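Local coordinates for protein 2',5'-phosphodiesterase 12 (Homo sapiens, PDB 4Z0V) that is a magnesium-binding member of the endonuclease/exonuclease/phosphatase family, with a DNase I-like domain and an E-set N-terminal domain, at residues S130-A135 against L180-R185; L213-R218 against V283-L288; Y18-F23 against L159-N164; I407-H412 against D429-V434. All coordinates share one frame; numbering follows the deposited sequence. Where two conformers were deposited one is given.

Contact 1 (S130-A135 against L180-R185); sequences SYNILA and LQEVDR. With MG (magnesium ion), chain B.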
loop_
_atom_site.group_PDB
_atom_site.type_symbol
_atom_site.label_atom_id
_atom_site.label_comp_id
_atom_site.label_asym_id
_atom_site.label_seq_id
_atom_site.Cartn_x
_atom_site.Cartn_y
_atom_site.Cartn_z
ATOM N N SER A 130 -3.614 -4.252 2.391
ATOM C CA SER A 130 -3.352 -4.217 0.933
ATOM C C SER A 130 -4.200 -3.105 0.388
ATOM O O SER A 130 -5.418 -3.082 0.633
ATOM C CB SER A 130 -3.629 -5.545 0.229
ATOM O OG SER A 130 -3.279 -5.426 -1.148
ATOM N N TYR A 131 -3.572 -2.150 -0.335
ATOM C CA TYR A 131 -4.359 -0.985 -0.767
ATOM C C TYR A 131 -3.824 -0.363 -2.040
ATOM O O TYR A 131 -2.660 0.009 -2.081
ATOM C CB TYR A 131 -4.254 0.051 0.374
ATOM C CG TYR A 131 -5.165 1.263 0.385
ATOM C CD1 TYR A 131 -6.305 1.318 -0.422
ATOM C CD2 TYR A 131 -4.964 2.302 1.302
ATOM C CE1 TYR A 131 -7.216 2.373 -0.315
ATOM C CE2 TYR A 131 -5.857 3.371 1.400
ATOM C CZ TYR A 131 -6.995 3.390 0.605
ATOM O OH TYR A 131 -7.896 4.422 0.744
ATOM N N ASN A 132 -4.689 -0.210 -3.057
ATOM C CA ASN A 132 -4.328 0.487 -4.291
ATOM C C ASN A 132 -4.743 1.928 -3.997
ATOM O O ASN A 132 -5.937 2.192 -3.817
ATOM C CB ASN A 132 -5.027 -0.139 -5.525
ATOM C CG ASN A 132 -4.804 0.659 -6.799
ATOM O OD1 ASN A 132 -4.762 1.901 -6.769
ATOM N ND2 ASN A 132 -4.690 -0.034 -7.958
ATOM N N ILE A 133 -3.770 2.818 -3.865
ATOM C CA ILE A 133 -4.009 4.184 -3.358
ATOM C C ILE A 133 -4.279 5.222 -4.450
ATOM O O ILE A 133 -4.454 6.401 -4.098
ATOM C CB ILE A 133 -2.864 4.653 -2.407
ATOM C CG1 ILE A 133 -1.480 4.689 -3.136
ATOM C CG2 ILE A 133 -2.840 3.752 -1.126
ATOM C CD1 ILE A 133 -0.370 5.476 -2.329
ATOM N N LEU A 134 -4.422 4.781 -5.720
ATOM C CA LEU A 134 -4.758 5.622 -6.901
ATOM C C LEU A 134 -3.660 6.655 -7.168
ATOM O O LEU A 134 -3.525 7.688 -6.471
ATOM C CB LEU A 134 -6.144 6.295 -6.702
ATOM C CG LEU A 134 -6.620 7.332 -7.749
ATOM C CD1 LEU A 134 -6.591 6.753 -9.163
ATOM C CD2 LEU A 134 -8.013 7.847 -7.381
ATOM N N ALA A 135 -2.865 6.378 -8.215
ATOM C CA ALA A 135 -1.725 7.214 -8.502
ATOM C C ALA A 135 -2.130 8.580 -9.047
ATOM O O ALA A 135 -3.037 8.707 -9.890
ATOM C CB ALA A 135 -0.781 6.525 -9.472
ATOM N N LEU A 180 1.152 -1.708 -0.821
ATOM C CA LEU A 180 0.452 -0.691 -1.570
ATOM C C LEU A 180 0.716 -0.789 -3.051
ATOM O O LEU A 180 1.827 -1.136 -3.452
ATOM C CB LEU A 180 0.924 0.693 -1.090
ATOM C CG LEU A 180 0.805 1.012 0.408
ATOM C CD1 LEU A 180 1.345 2.410 0.691
ATOM C CD2 LEU A 180 -0.666 0.939 0.870
ATOM N N GLN A 181 -0.271 -0.389 -3.847
ATOM C CA GLN A 181 -0.150 -0.322 -5.295
ATOM C C GLN A 181 -0.486 1.081 -5.742
ATOM O O GLN A 181 -1.119 1.837 -4.996
ATOM C CB GLN A 181 -1.039 -1.342 -6.016
ATOM C CG GLN A 181 -0.883 -2.790 -5.494
ATOM C CD GLN A 181 -1.707 -3.041 -4.251
ATOM O OE1 GLN A 181 -2.805 -2.514 -4.093
ATOM N NE2 GLN A 181 -1.193 -3.841 -3.331
ATOM N N GLU A 182 -0.006 1.453 -6.937
ATOM C CA GLU A 182 -0.219 2.781 -7.542
ATOM C C GLU A 182 0.374 3.881 -6.659
ATOM O O GLU A 182 -0.247 4.936 -6.409
ATOM C CB GLU A 182 -1.700 3.029 -7.877
ATOM C CG GLU A 182 -2.135 2.238 -9.107
ATOM C CD GLU A 182 -3.411 2.759 -9.730
ATOM O OE1 GLU A 182 -3.607 3.993 -9.740
ATOM O OE2 GLU A 182 -4.213 1.939 -10.223
ATOM N N VAL A 183 1.599 3.629 -6.212
ATOM C CA VAL A 183 2.351 4.587 -5.411
ATOM C C VAL A 183 3.209 5.418 -6.346
ATOM O O VAL A 183 4.142 4.884 -6.952
ATOM C CB VAL A 183 3.235 3.859 -4.349
ATOM C CG1 VAL A 183 4.065 4.871 -3.525
ATOM C CG2 VAL A 183 2.392 2.968 -3.428
ATOM N N ASP A 184 2.991 6.724 -6.379
ATOM C CA ASP A 184 3.858 7.593 -7.201
ATOM C C ASP A 184 5.204 7.754 -6.516
ATOM O O ASP A 184 5.285 7.651 -5.281
ATOM C CB ASP A 184 3.222 8.988 -7.388
ATOM C CG ASP A 184 1.844 8.988 -7.996
ATOM O OD1 ASP A 184 0.844 9.081 -7.220
ATOM O OD2 ASP A 184 1.751 9.034 -9.242
ATOM N N ARG A 185 6.267 8.011 -7.316
ATOM C CA ARG A 185 7.610 8.186 -6.768
ATOM C C ARG A 185 7.623 9.249 -5.650
ATOM O O ARG A 185 8.126 8.957 -4.563
ATOM C CB ARG A 185 8.650 8.527 -7.862
ATOM C CG ARG A 185 10.063 8.692 -7.285
ATOM C CD ARG A 185 11.137 9.042 -8.310
ATOM N NE ARG A 185 11.443 7.949 -9.242
ATOM C CZ ARG A 185 12.138 6.856 -8.935
ATOM N NH1 ARG A 185 12.582 6.667 -7.698
ATOM N NH2 ARG A 185 12.369 5.933 -9.854
HETATM MG MG MG B . -6.134 2.269 -10.730
HETATM O O HOH W 1 -4.900 -3.870 -2.787
HETATM O O HOH W 2 -6.538 2.876 -8.748
HETATM O O HOH W 3 -5.645 4.171 -11.479
HETATM O O HOH W 4 -5.745 1.650 -12.728
HETATM O O HOH W 5 -6.809 0.394 -10.390
HETATM O O HOH W 6 -8.159 2.719 -11.267
#
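The carboxylate of Glu182 overlaps the amide of Asn132, with the planes 70° apart. Asn132 CG is anti to its backbone N (chi1 173°), which carries the amide to Glu182. Its ND2 donates to Glu182 OE2 at 3.0 Å, meeting it from above the carboxylate plane, and also bonds to Asp327. Glu182 OE2 binds the magnesium ion at 2.0 Å, and five waters complete the shell. Glu182 OE1 accepts hydrogen bonds from Ala135 N, 2.9 Å away on its anti side, and from a metal-bound water. Both oxygens are thus held, fixing the rotation of the group. Asn132 OD1 accepts from Leu134 N, forming an Asx turn, and from another metal-bound water, so Asn132 serves as second shell. Gln181 N donates to Tyr131 O and Ile133 N to Gln181 O, a parallel ladder. The site sits where strand 125-132 ends and strand 177-184 turns at a G1 bulge, between helix 185-198, which packs on Ile133, Leu180 and Val183, and strand 280-287, whose His287 touches Asn132 and Glu182.

Contact 2 (L213-R218 against V283-L288); sequences LATFYR and VANTHL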
loop_
_atom_site.group_PDB
_atom_site.type_symbol
_atom_site.label_atom_id
_atom_site.label_comp_id
_atom_site.label_asym_id
_atom_site.label_seq_id
_atom_site.Cartn_x
_atom_site.Cartn_y
_atom_site.Cartn_z
ATOM N N LEU A 213 4.923 -0.134 -6.709
ATOM C CA LEU A 213 4.573 -0.864 -5.522
ATOM C C LEU A 213 5.403 -0.446 -4.335
ATOM O O LEU A 213 6.601 -0.213 -4.487
ATOM C CB LEU A 213 4.828 -2.357 -5.773
ATOM C CG LEU A 213 4.187 -3.033 -7.008
ATOM C CD1 LEU A 213 4.678 -4.493 -7.076
ATOM C CD2 LEU A 213 2.654 -3.002 -6.918
ATOM N N ALA A 214 4.787 -0.472 -3.137
ATOM C CA ALA A 214 5.550 -0.269 -1.901
ATOM C C ALA A 214 5.143 -1.293 -0.850
ATOM O O ALA A 214 3.971 -1.693 -0.781
ATOM C CB ALA A 214 5.354 1.140 -1.356
ATOM N N THR A 215 6.114 -1.703 -0.011
ATOM C CA THR A 215 5.834 -2.593 1.132
ATOM C C THR A 215 6.459 -1.928 2.341
ATOM O O THR A 215 7.629 -1.575 2.295
ATOM C CB THR A 215 6.357 -4.042 0.896
ATOM O OG1 THR A 215 5.672 -4.629 -0.213
ATOM C CG2 THR A 215 6.146 -4.964 2.117
ATOM N N PHE A 216 5.681 -1.750 3.392
ATOM C CA PHE A 216 6.132 -1.173 4.666
ATOM C C PHE A 216 6.016 -2.226 5.746
ATOM O O PHE A 216 5.107 -3.031 5.701
ATOM C CB PHE A 216 5.324 0.067 5.044
ATOM C CG PHE A 216 5.687 1.279 4.226
ATOM C CD1 PHE A 216 5.061 1.527 2.998
ATOM C CD2 PHE A 216 6.601 2.218 4.713
ATOM C CE1 PHE A 216 5.393 2.658 2.245
ATOM C CE2 PHE A 216 6.940 3.349 3.953
ATOM C CZ PHE A 216 6.343 3.547 2.718
ATOM N N TYR A 217 6.956 -2.249 6.692
ATOM C CA TYR A 217 6.910 -3.256 7.745
ATOM C C TYR A 217 7.240 -2.598 9.064
ATOM O O TYR A 217 8.077 -1.699 9.099
ATOM C CB TYR A 217 7.864 -4.441 7.442
ATOM C CG TYR A 217 9.271 -3.999 7.087
ATOM C CD1 TYR A 217 9.605 -3.646 5.780
ATOM C CD2 TYR A 217 10.247 -3.864 8.068
ATOM C CE1 TYR A 217 10.864 -3.136 5.467
ATOM C CE2 TYR A 217 11.520 -3.382 7.760
ATOM C CZ TYR A 217 11.820 -3.015 6.461
ATOM O OH TYR A 217 13.083 -2.561 6.161
ATOM N N ARG A 218 6.573 -3.042 10.153
ATOM C CA ARG A 218 6.791 -2.462 11.475
ATOM C C ARG A 218 8.110 -2.938 12.048
ATOM O O ARG A 218 8.283 -4.140 12.267
ATOM C CB ARG A 218 5.627 -2.812 12.388
ATOM C CG ARG A 218 5.792 -2.238 13.798
ATOM C CD ARG A 218 4.522 -2.437 14.628
ATOM N NE ARG A 218 3.397 -1.730 14.023
ATOM C CZ ARG A 218 3.197 -0.415 14.118
ATOM N NH1 ARG A 218 3.999 0.334 14.871
ATOM N NH2 ARG A 218 2.187 0.155 13.481
ATOM N N VAL A 283 6.892 -11.759 1.955
ATOM C CA VAL A 283 5.773 -10.847 1.647
ATOM C C VAL A 283 5.855 -10.429 0.187
ATOM O O VAL A 283 6.832 -9.775 -0.218
ATOM C CB VAL A 283 5.772 -9.592 2.572
ATOM C CG1 VAL A 283 4.626 -8.652 2.187
ATOM C CG2 VAL A 283 5.671 -10.002 4.046
ATOM N N ALA A 284 4.844 -10.831 -0.604
ATOM C CA ALA A 284 4.823 -10.504 -2.009
ATOM C C ALA A 284 3.686 -9.517 -2.268
ATOM O O ALA A 284 2.660 -9.528 -1.565
ATOM C CB ALA A 284 4.684 -11.773 -2.854
ATOM N N ASN A 285 3.926 -8.593 -3.215
ATOM C CA ASN A 285 2.988 -7.527 -3.563
ATOM C C ASN A 285 2.990 -7.334 -5.047
ATOM O O ASN A 285 4.063 -7.373 -5.665
ATOM C CB ASN A 285 3.412 -6.219 -2.845
ATOM C CG ASN A 285 2.520 -5.014 -3.066
ATOM O OD1 ASN A 285 1.314 -5.124 -3.361
ATOM N ND2 ASN A 285 3.077 -3.813 -2.877
ATOM N N THR A 286 1.807 -7.180 -5.654
ATOM C CA THR A 286 1.771 -6.970 -7.107
ATOM C C THR A 286 0.559 -6.154 -7.532
ATOM O O THR A 286 -0.331 -5.855 -6.738
ATOM C CB THR A 286 1.772 -8.345 -7.867
ATOM O OG1 THR A 286 2.108 -8.120 -9.244
ATOM C CG2 THR A 286 0.405 -9.081 -7.789
ATOM N N HIS A 287 0.576 -5.753 -8.807
ATOM C CA HIS A 287 -0.522 -5.073 -9.485
ATOM C C HIS A 287 -0.568 -5.709 -10.863
ATOM O O HIS A 287 0.330 -5.458 -11.673
ATOM C CB HIS A 287 -0.267 -3.549 -9.535
ATOM C CG HIS A 287 -1.451 -2.757 -10.015
ATOM N ND1 HIS A 287 -1.385 -1.375 -10.124
ATOM C CD2 HIS A 287 -2.682 -3.168 -10.418
ATOM C CE1 HIS A 287 -2.569 -0.985 -10.582
ATOM N NE2 HIS A 287 -3.390 -2.021 -10.767
ATOM N N LEU A 288 -1.526 -6.650 -11.083
ATOM C CA LEU A 288 -1.528 -7.397 -12.332
ATOM C C LEU A 288 -2.132 -6.570 -13.440
ATOM O O LEU A 288 -2.745 -5.542 -13.173
ATOM C CB LEU A 288 -2.275 -8.727 -12.212
ATOM C CG LEU A 288 -1.713 -9.770 -11.230
ATOM C CD1 LEU A 288 -2.493 -11.091 -11.348
ATOM C CD2 LEU A 288 -0.202 -10.024 -11.436
HETATM O O HOH W 7 7.180 -6.965 -0.572
#
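Strand 213-218, through Leu213 and Thr215, faces strand 283-287, through Val283 and Asn285, with the short axes 7.4 Å apart at closest approach and their directions 154° apart. No direct hydrogen bond joins them; the contact is made by side chains from two different sheets. Leu213 lies across the chain at Asn285 and His287. Its CD1 touches Asn285 O at 3.3 Å, and its CD2 lies 4.0 Å from His287 CB. With CG anti to its backbone N (chi1 -178°), the Asn285 side chain reaches across to the other sheet. Its ND2 comes within 3.1 Å of Ala214 O, but the angle is too poor for a bond. The amide is held instead by Leu180 O and Gln267 at ND2 and by Gln181 at OD1. Thr215 slides past Asn285 and sets its CG2 4.0 Å from Val283 CG1. Water 7 bridges the segments, donating to Thr215 OG1 at 2.8 Å and to Val283 O at 2.9 Å. Thr215 OG1 also hydrogen-bonds to Gln267. The contact mixes a leucine packed on backbone, a water bridge and a buried amide whose bonds run to other strands. His287 N is buried here without a partner in the model.

Contact 3 (Y18-F23 against L159-N164); sequences YIMAGF and LDYRQN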
loop_
_atom_site.group_PDB
_atom_site.type_symbol
_atom_site.label_atom_id
_atom_site.label_comp_id
_atom_site.label_asym_id
_atom_site.label_seq_id
_atom_site.Cartn_x
_atom_site.Cartn_y
_atom_site.Cartn_z
ATOM N N TYR A 18 -0.718 21.156 3.072
ATOM C CA TYR A 18 -2.114 21.069 3.431
ATOM C C TYR A 18 -2.178 20.470 4.833
ATOM O O TYR A 18 -1.677 19.373 5.050
ATOM C CB TYR A 18 -2.838 20.192 2.387
ATOM C CG TYR A 18 -4.329 20.404 2.228
ATOM C CD1 TYR A 18 -4.931 20.354 0.974
ATOM C CD2 TYR A 18 -5.154 20.569 3.337
ATOM C CE1 TYR A 18 -6.305 20.545 0.823
ATOM C CE2 TYR A 18 -6.525 20.769 3.196
ATOM C CZ TYR A 18 -7.098 20.745 1.941
ATOM O OH TYR A 18 -8.455 20.924 1.822
ATOM N N ILE A 19 -2.693 21.236 5.797
ATOM C CA ILE A 19 -2.803 20.784 7.174
ATOM C C ILE A 19 -4.280 20.864 7.566
ATOM O O ILE A 19 -4.876 21.936 7.437
ATOM C CB ILE A 19 -1.876 21.620 8.103
ATOM C CG1 ILE A 19 -0.390 21.304 7.808
ATOM C CG2 ILE A 19 -2.234 21.367 9.577
ATOM C CD1 ILE A 19 0.604 22.223 8.459
ATOM N N MET A 20 -4.858 19.744 8.060
ATOM C CA MET A 20 -6.262 19.711 8.475
ATOM C C MET A 20 -6.428 19.310 9.908
ATOM O O MET A 20 -5.709 18.424 10.395
ATOM C CB MET A 20 -7.081 18.727 7.616
ATOM C CG MET A 20 -7.147 19.119 6.195
ATOM S SD MET A 20 -8.161 18.001 5.199
ATOM C CE MET A 20 -7.362 16.625 5.382
ATOM N N ALA A 21 -7.439 19.887 10.572
ATOM C CA ALA A 21 -7.781 19.520 11.947
ATOM C C ALA A 21 -8.148 18.038 12.008
ATOM O O ALA A 21 -8.898 17.583 11.154
ATOM C CB ALA A 21 -8.956 20.360 12.425
ATOM N N GLY A 22 -7.585 17.305 12.963
ATOM C CA GLY A 22 -7.853 15.875 13.118
ATOM C C GLY A 22 -7.055 14.963 12.211
ATOM O O GLY A 22 -7.225 13.734 12.272
ATOM N N PHE A 23 -6.135 15.541 11.415
ATOM C CA PHE A 23 -5.271 14.796 10.479
ATOM C C PHE A 23 -3.835 14.979 10.907
ATOM O O PHE A 23 -3.411 16.119 11.137
ATOM C CB PHE A 23 -5.474 15.234 9.018
ATOM C CG PHE A 23 -6.780 14.725 8.461
ATOM C CD1 PHE A 23 -7.992 15.282 8.862
ATOM C CD2 PHE A 23 -6.807 13.628 7.602
ATOM C CE1 PHE A 23 -9.201 14.777 8.388
ATOM C CE2 PHE A 23 -8.021 13.129 7.121
ATOM C CZ PHE A 23 -9.208 13.684 7.542
ATOM N N LEU A 159 -3.707 15.653 -5.185
ATOM C CA LEU A 159 -2.764 14.843 -4.429
ATOM C C LEU A 159 -2.626 15.230 -2.946
ATOM O O LEU A 159 -2.686 14.333 -2.095
ATOM C CB LEU A 159 -1.370 14.803 -5.091
ATOM C CG LEU A 159 -0.406 13.720 -4.514
ATOM C CD1 LEU A 159 -1.065 12.319 -4.469
ATOM C CD2 LEU A 159 0.885 13.670 -5.293
ATOM N N ASP A 160 -2.454 16.513 -2.638
ATOM C CA ASP A 160 -2.254 16.973 -1.264
ATOM C C ASP A 160 -3.449 16.601 -0.353
ATOM O O ASP A 160 -3.230 16.140 0.768
ATOM C CB ASP A 160 -1.976 18.484 -1.215
ATOM C CG ASP A 160 -0.602 18.896 -1.748
ATOM O OD1 ASP A 160 0.371 18.120 -1.569
ATOM O OD2 ASP A 160 -0.492 20.011 -2.311
ATOM N N TYR A 161 -4.692 16.719 -0.862
ATOM C CA TYR A 161 -5.872 16.336 -0.097
ATOM C C TYR A 161 -5.882 14.809 0.159
ATOM O O TYR A 161 -6.015 14.347 1.311
ATOM C CB TYR A 161 -7.156 16.765 -0.844
ATOM C CG TYR A 161 -8.414 16.474 -0.056
ATOM C CD1 TYR A 161 -9.099 15.269 -0.213
ATOM C CD2 TYR A 161 -8.924 17.402 0.847
ATOM C CE1 TYR A 161 -10.270 15.001 0.502
ATOM C CE2 TYR A 161 -10.110 17.158 1.547
ATOM C CZ TYR A 161 -10.792 15.965 1.353
ATOM O OH TYR A 161 -11.959 15.734 2.051
ATOM N N ARG A 162 -5.806 14.023 -0.926
ATOM C CA ARG A 162 -5.829 12.552 -0.825
ATOM C C ARG A 162 -4.699 12.024 0.081
ATOM O O ARG A 162 -4.931 11.081 0.834
ATOM C CB ARG A 162 -5.743 11.920 -2.209
ATOM C CG ARG A 162 -7.014 12.192 -3.002
ATOM C CD ARG A 162 -7.253 11.221 -4.157
ATOM N NE ARG A 162 -6.138 11.233 -5.091
ATOM C CZ ARG A 162 -5.318 10.214 -5.309
ATOM N NH1 ARG A 162 -4.345 10.321 -6.200
ATOM N NH2 ARG A 162 -5.468 9.074 -4.637
ATOM N N GLN A 163 -3.498 12.610 0.004
ATOM C CA GLN A 163 -2.386 12.151 0.852
ATOM C C GLN A 163 -2.670 12.390 2.294
ATOM O O GLN A 163 -2.324 11.538 3.116
ATOM C CB GLN A 163 -1.038 12.778 0.477
ATOM C CG GLN A 163 -0.480 12.219 -0.818
ATOM C CD GLN A 163 -0.550 10.716 -0.936
ATOM O OE1 GLN A 163 -1.131 10.179 -1.887
ATOM N NE2 GLN A 163 0.048 9.999 0.003
ATOM N N ASN A 164 -3.320 13.514 2.634
ATOM C CA ASN A 164 -3.654 13.717 4.047
ATOM C C ASN A 164 -4.553 12.584 4.574
ATOM O O ASN A 164 -4.301 12.017 5.646
ATOM C CB ASN A 164 -4.323 15.058 4.239
ATOM C CG ASN A 164 -3.531 15.977 5.117
ATOM O OD1 ASN A 164 -3.936 16.293 6.233
ATOM N ND2 ASN A 164 -2.375 16.403 4.649
HETATM O O HOH W 8 0.903 18.650 1.366
HETATM O O HOH W 9 -3.086 17.578 8.620
#
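Asn164 points its amide at the loop 18-23, while the Tyr18 and Tyr161 rings cross obliquely beside it. The unstaggered chi1 of -117° sets the amide between Tyr18 O and Phe23 CB. Asn164 ND2 makes a weak hydrogen bond to Tyr18 O at 3.1 Å. Asn164 OD1 lies 3.4 Å from Phe23 CB and 2.8 Å from water 9, which accepts from Met20 N. The Phe23 ring and the Asn164 amide planes are 38° apart. Met20 bends back at its last torsion and sets CE 3.6 Å above the centre of the Phe23 ring. Its SD makes an oblique Met-aromatic contact with Tyr161, 5.1 Å from that ring's centroid. Tyr18 OH meets the edge of the Tyr161 ring at CD2, 3.7 Å away. The type II turn from Met20 to Phe23 lies in the loop between N-terminal strands 9-14 and 28-32. It packs on helix 159-172 of the DNase I-like part, where Leu165 touches Met20 and Phe23, and Lys168 makes a cation-pi contact with Phe23.

Contact 4 (I407-H412 against D429-V434); sequences IPLPSH and DHIALV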
loop_
_atom_site.group_PDB
_atom_site.type_symbol
_atom_site.label_atom_id
_atom_site.label_comp_id
_atom_site.label_asym_id
_atom_site.label_seq_id
_atom_site.Cartn_x
_atom_site.Cartn_y
_atom_site.Cartn_z
ATOM N N ILE A 407 -11.038 -6.609 9.220
ATOM C CA ILE A 407 -11.508 -5.253 9.503
ATOM C C ILE A 407 -12.579 -4.987 8.430
ATOM O O ILE A 407 -12.271 -5.042 7.227
ATOM C CB ILE A 407 -10.350 -4.225 9.495
ATOM C CG1 ILE A 407 -9.388 -4.388 10.706
ATOM C CG2 ILE A 407 -10.919 -2.791 9.477
ATOM C CD1 ILE A 407 -8.526 -5.676 10.848
ATOM N N PRO A 408 -13.854 -4.800 8.821
ATOM C CA PRO A 408 -14.913 -4.678 7.806
ATOM C C PRO A 408 -14.711 -3.526 6.856
ATOM O O PRO A 408 -14.248 -2.460 7.255
ATOM C CB PRO A 408 -16.189 -4.452 8.636
ATOM C CG PRO A 408 -15.731 -4.003 9.954
ATOM C CD PRO A 408 -14.410 -4.697 10.185
ATOM N N LEU A 409 -15.121 -3.742 5.609
ATOM C CA LEU A 409 -15.076 -2.701 4.595
ATOM C C LEU A 409 -16.125 -1.648 4.924
ATOM O O LEU A 409 -17.090 -1.969 5.640
ATOM C CB LEU A 409 -15.317 -3.325 3.204
ATOM C CG LEU A 409 -14.030 -3.872 2.549
ATOM C CD1 LEU A 409 -13.583 -5.190 3.210
ATOM C CD2 LEU A 409 -14.249 -4.118 1.081
ATOM N N PRO A 410 -15.986 -0.396 4.437
ATOM C CA PRO A 410 -17.046 0.599 4.691
ATOM C C PRO A 410 -18.398 0.095 4.201
ATOM O O PRO A 410 -18.452 -0.736 3.274
ATOM C CB PRO A 410 -16.614 1.808 3.833
ATOM C CG PRO A 410 -15.149 1.654 3.654
ATOM C CD PRO A 410 -14.924 0.156 3.564
ATOM N N SER A 411 -19.485 0.585 4.798
ATOM C CA SER A 411 -20.822 0.152 4.336
ATOM C C SER A 411 -21.115 0.673 2.922
ATOM O O SER A 411 -20.524 1.659 2.474
ATOM C CB SER A 411 -21.896 0.671 5.289
ATOM O OG SER A 411 -21.979 2.080 5.120
ATOM N N HIS A 412 -22.095 0.065 2.246
ATOM C CA HIS A 412 -22.494 0.515 0.926
ATOM C C HIS A 412 -23.022 1.964 1.005
ATOM O O HIS A 412 -22.800 2.737 0.080
ATOM C CB HIS A 412 -23.531 -0.450 0.322
ATOM C CG HIS A 412 -23.834 -0.164 -1.113
ATOM N ND1 HIS A 412 -22.890 -0.378 -2.106
ATOM C CD2 HIS A 412 -24.951 0.355 -1.678
ATOM C CE1 HIS A 412 -23.460 -0.001 -3.239
ATOM N NE2 HIS A 412 -24.697 0.459 -3.031
ATOM N N ASP A 429 -9.998 5.007 -5.548
ATOM C CA ASP A 429 -11.143 4.351 -6.173
ATOM C C ASP A 429 -11.225 2.902 -5.650
ATOM O O ASP A 429 -12.194 2.202 -5.918
ATOM C CB ASP A 429 -11.089 4.412 -7.708
ATOM C CG ASP A 429 -9.834 3.907 -8.391
ATOM O OD1 ASP A 429 -8.784 3.820 -7.726
ATOM O OD2 ASP A 429 -9.859 3.758 -9.618
ATOM N N HIS A 430 -10.204 2.461 -4.886
ATOM C CA HIS A 430 -10.192 1.153 -4.226
ATOM C C HIS A 430 -10.399 1.323 -2.731
ATOM O O HIS A 430 -10.244 2.419 -2.202
ATOM C CB HIS A 430 -8.870 0.414 -4.479
ATOM C CG HIS A 430 -8.691 -0.082 -5.877
ATOM N ND1 HIS A 430 -8.698 -1.443 -6.166
ATOM C CD2 HIS A 430 -8.437 0.605 -7.009
ATOM C CE1 HIS A 430 -8.481 -1.538 -7.473
ATOM N NE2 HIS A 430 -8.319 -0.332 -8.026
ATOM N N ILE A 431 -10.711 0.224 -2.043
ATOM C CA ILE A 431 -10.902 0.186 -0.598
ATOM C C ILE A 431 -9.794 -0.666 -0.007
ATOM O O ILE A 431 -9.560 -1.779 -0.492
ATOM C CB ILE A 431 -12.300 -0.374 -0.287
ATOM C CG1 ILE A 431 -13.407 0.487 -0.944
ATOM C CG2 ILE A 431 -12.498 -0.523 1.220
ATOM C CD1 ILE A 431 -14.833 -0.166 -0.893
ATOM N N ALA A 432 -9.118 -0.163 1.032
ATOM C CA ALA A 432 -8.052 -0.898 1.691
ATOM C C ALA A 432 -8.556 -2.168 2.304
ATOM O O ALA A 432 -9.650 -2.187 2.911
ATOM C CB ALA A 432 -7.415 -0.038 2.792
ATOM N N LEU A 433 -7.790 -3.242 2.120
ATOM C CA LEU A 433 -8.069 -4.508 2.828
ATOM C C LEU A 433 -7.218 -4.548 4.052
ATOM O O LEU A 433 -6.037 -4.238 3.973
ATOM C CB LEU A 433 -7.769 -5.731 1.970
ATOM C CG LEU A 433 -8.590 -5.927 0.732
ATOM C CD1 LEU A 433 -8.126 -7.179 0.050
ATOM C CD2 LEU A 433 -10.089 -6.006 1.056
ATOM N N VAL A 434 -7.803 -4.857 5.209
ATOM C CA VAL A 434 -7.046 -4.906 6.473
ATOM C C VAL A 434 -7.480 -6.144 7.227
ATOM O O VAL A 434 -8.687 -6.355 7.410
ATOM C CB VAL A 434 -7.269 -3.637 7.344
ATOM C CG1 VAL A 434 -6.296 -3.598 8.541
ATOM C CG2 VAL A 434 -7.174 -2.354 6.524
HETATM O O HOH W 10 -10.730 -5.618 5.055
#
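The backbone N of Ile407 donates to Val434 O at 3.0 Å, with an N-H...O angle of 158°. This is the one direct hydrogen bond between the segments. Next to it the chains part, and water 10 takes over. The water donates to Ile407 O at 2.7 Å and accepts from Val434 N at 3.0 Å. The side chains of these two residues cross, with Ile407 CB 3.8 Å from Val434 CB. Ile407 CD1 folds back over Val434 O at 3.5 Å. Farther along, Leu409 lays its CG against Ile431 CG2 and its CD1 against Leu433 CD2. Pro410 meets Ile431 tip to tip. Its CD is 3.4 Å from Ile431 CG2, tighter than usual for two carbons. With chi1 -58°, Ile431 holds CG2 anti to its backbone N, facing Pro410 CD. Arg113 of helix 110-113 covers Leu409, Pro410 and Ile431, and it also bonds to Pro408 O and Ala432 O. Water 10 stands where the regular pairing of strands 401-406 and 433-439 runs out. The contact extends this antiparallel edge-strand pairing of the six-stranded mixed sheet in the DNase I-like fold.

Overall arrangement
From the N terminus, residues 18-23 come first and meet helix 159-172 in contact 3. Before that loop closes, strand 125-132 has opened contact 1, which closes at 180-185, so the two loops cross. Arg162 joins them by bonding to Ile133 O and Leu134 O. Contact 3 thereby ties the N-terminal region to the part that holds the metal site. Contact 2 follows in series and brings the two sheets face to face. It touches contact 1, with Gln181 bonding to Asn285. Contact 4 closes a short loop last. Its strand 433-439 pairs with strand 125-132, through Leu433 N to Ser130 O, and so returns the chain to contact 1.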